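Local coordinates for protein hydrolase, HAD superfamily, subfamily III A (Legionella pneumophila, PDB 3N1U) that probably hydrolyses, with magnesium as cofactor, 3-deoxy-D-manno-octulosonate 8-phosphate to the free sugar acid and inorganic phosphate in lipopolysaccharide biosynthesis, at residues R149-G154 and V159-D164. Residues are numbered along the deposited sequence; the frame is centred on the assembly and turned at random.
Sequences RTERTG and VRELCD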
loop_
_atom_site.group_PDB
_atom_site.type_symbol
_atom_site.label_atom_id
_atom_site.label_comp_id
_atom_site.label_asym_id
_atom_site.label_seq_id
_atom_site.Cartn_x
_atom_site.Cartn_y
_atom_site.Cartn_z
ATOM N N ARG A 149 10.000 13.843 -15.119
ATOM C CA ARG A 149 9.507 13.065 -13.995
ATOM C C ARG A 149 8.438 12.117 -14.475
ATOM O O ARG A 149 7.680 12.425 -15.425
ATOM C CB ARG A 149 8.932 13.980 -12.888
ATOM C CG ARG A 149 7.637 14.696 -13.281
ATOM C CD ARG A 149 7.161 15.513 -12.070
ATOM N NE ARG A 149 8.014 16.691 -11.893
ATOM C CZ ARG A 149 7.786 17.641 -10.978
ATOM N NH1 ARG A 149 6.739 17.536 -10.150
ATOM N NH2 ARG A 149 8.590 18.701 -10.908
ATOM N N THR A 150 8.376 10.950 -13.845
ATOM C CA THR A 150 7.339 9.971 -14.229
ATOM C C THR A 150 6.002 10.373 -13.579
ATOM O O THR A 150 5.988 11.162 -12.596
ATOM C CB THR A 150 7.732 8.552 -13.761
ATOM O OG1 THR A 150 7.927 8.545 -12.330
ATOM C CG2 THR A 150 9.053 8.109 -14.481
ATOM N N GLU A 151 4.902 9.836 -14.115
ATOM C CA GLU A 151 3.582 10.031 -13.512
ATOM C C GLU A 151 3.503 9.112 -12.322
ATOM O O GLU A 151 3.009 9.483 -11.260
ATOM C CB GLU A 151 2.455 9.705 -14.507
ATOM C CG GLU A 151 2.487 10.593 -15.761
ATOM C CD GLU A 151 2.096 12.047 -15.477
ATOM O OE1 GLU A 151 0.876 12.339 -15.518
ATOM O OE2 GLU A 151 3.002 12.905 -15.244
ATOM N N ARG A 152 3.950 7.874 -12.508
ATOM C CA ARG A 152 3.845 6.889 -11.447
ATOM C C ARG A 152 4.915 7.043 -10.368
ATOM O O ARG A 152 5.968 7.657 -10.611
ATOM C CB ARG A 152 3.841 5.467 -12.045
ATOM C CG ARG A 152 2.553 5.173 -12.840
ATOM C CD ARG A 152 2.830 4.163 -13.979
ATOM N NE ARG A 152 1.746 4.022 -14.980
ATOM C CZ ARG A 152 1.676 4.704 -16.127
ATOM N NH1 ARG A 152 2.618 5.592 -16.446
ATOM N NH2 ARG A 152 0.691 4.464 -17.004
ATOM N N THR A 153 4.662 6.454 -9.194
ATOM C CA THR A 153 5.575 6.498 -8.053
ATOM C C THR A 153 6.519 5.281 -8.126
ATOM O O THR A 153 6.238 4.314 -8.859
ATOM C CB THR A 153 4.841 6.520 -6.658
ATOM O OG1 THR A 153 4.124 5.303 -6.527
ATOM C CG2 THR A 153 3.804 7.715 -6.557
ATOM N N GLY A 154 7.642 5.371 -7.410
ATOM C CA GLY A 154 8.659 4.283 -7.303
ATOM C C GLY A 154 7.956 3.009 -6.835
ATOM O O GLY A 154 7.063 3.047 -5.929
ATOM N N VAL A 159 9.543 3.035 -13.288
ATOM C CA VAL A 159 10.670 2.615 -14.102
ATOM C C VAL A 159 10.168 2.038 -15.429
ATOM O O VAL A 159 10.753 2.326 -16.462
ATOM C CB VAL A 159 11.520 1.547 -13.318
ATOM C CG1 VAL A 159 12.486 0.808 -14.243
ATOM C CG2 VAL A 159 12.289 2.256 -12.173
ATOM N N ARG A 160 9.026 1.314 -15.421
ATOM C CA ARG A 160 8.475 0.799 -16.681
ATOM C C ARG A 160 8.121 1.991 -17.611
ATOM O O ARG A 160 8.322 1.929 -18.831
ATOM C CB ARG A 160 7.164 0.025 -16.406
ATOM C CG ARG A 160 6.453 -0.420 -17.680
ATOM C CD ARG A 160 7.430 -1.198 -18.639
ATOM N NE ARG A 160 6.682 -1.803 -19.722
ATOM C CZ ARG A 160 5.946 -2.916 -19.579
ATOM N NH1 ARG A 160 5.923 -3.572 -18.417
ATOM N NH2 ARG A 160 5.230 -3.395 -20.605
ATOM N N GLU A 161 7.599 3.063 -17.019
ATOM C CA GLU A 161 7.148 4.239 -17.817
ATOM C C GLU A 161 8.364 4.826 -18.544
ATOM O O GLU A 161 8.288 5.170 -19.725
ATOM C CB GLU A 161 6.578 5.268 -16.845
ATOM C CG GLU A 161 5.837 6.433 -17.423
ATOM C CD GLU A 161 5.251 7.338 -16.284
ATOM O OE1 GLU A 161 4.842 6.809 -15.243
ATOM O OE2 GLU A 161 5.273 8.563 -16.459
ATOM N N LEU A 162 9.490 4.897 -17.842
ATOM C CA LEU A 162 10.770 5.326 -18.476
ATOM C C LEU A 162 11.266 4.330 -19.546
ATOM O O LEU A 162 11.732 4.740 -20.635
ATOM C CB LEU A 162 11.830 5.583 -17.369
ATOM C CG LEU A 162 13.237 5.986 -17.856
ATOM C CD1 LEU A 162 13.062 7.166 -18.867
ATOM C CD2 LEU A 162 14.044 6.373 -16.624
ATOM N N CYS A 163 11.225 3.021 -19.221
ATOM C CA CYS A 163 11.590 2.003 -20.204
ATOM C C CYS A 163 10.797 2.178 -21.508
ATOM O O CYS A 163 11.383 2.170 -22.568
ATOM C CB CYS A 163 11.420 0.585 -19.650
ATOM S SG CYS A 163 12.505 0.232 -18.296
ATOM N N ASP A 164 9.490 2.360 -21.413
ATOM C CA ASP A 164 8.591 2.498 -22.571
ATOM C C ASP A 164 8.883 3.793 -23.331
ATOM O O ASP A 164 8.950 3.759 -24.540
ATOM C CB ASP A 164 7.115 2.454 -22.163
ATOM C CG ASP A 164 6.634 1.053 -21.802
ATOM O OD1 ASP A 164 7.433 0.071 -21.885
ATOM O OD2 ASP A 164 5.443 0.944 -21.405
#
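The guanidinium of R152 and the carboxylate of E161 meet edge to face, their planes 74° apart. NH1 of R152 makes a salt bridge to OE1 of E161 at 2.8 Å; the oxygen lies at the guanidinium edge, close to its plane, whereas the nitrogen stands above the carboxylate plane, 66° out of it. The opposite face of the carboxylate lies against CB of T150, 3.7 Å from OE2 of E161. The syn lone pairs of both oxygens go to the backbone instead. E151 N gives a nearly straight hydrogen bond to OE2 of E161 (2.7 Å), and R152 N one to OE1 of E161 (3.1 Å), which thereby receives two donors from different directions. Two successive amides thus grip the edge of the carboxylate, one at each oxygen, and limit its rotation, while NH1 of R152 stands over one face. E161 reaches this far because its CG lies anti to the backbone N (chi1 -169°) and the chain runs on extended. In this HAD-type Rossmann-like fold, the 149-154 loop follows the edge strand 148-149 of the parallel sheet and leads into helix 158-169, so the contact ties the loop back onto the first turn of the helix it precedes. Within the loop, OG1 of T150 bonds to O of R152 at 2.8 Å, in the plane of that carbonyl. The side chain of T150 also packs on I116 of strand 113-117 and sits about 9 Å from that of the calcium ligand D118. The carboxylate of E151 turns off from the helix, leaving its OE2 5.0 Å from OE2 of E161.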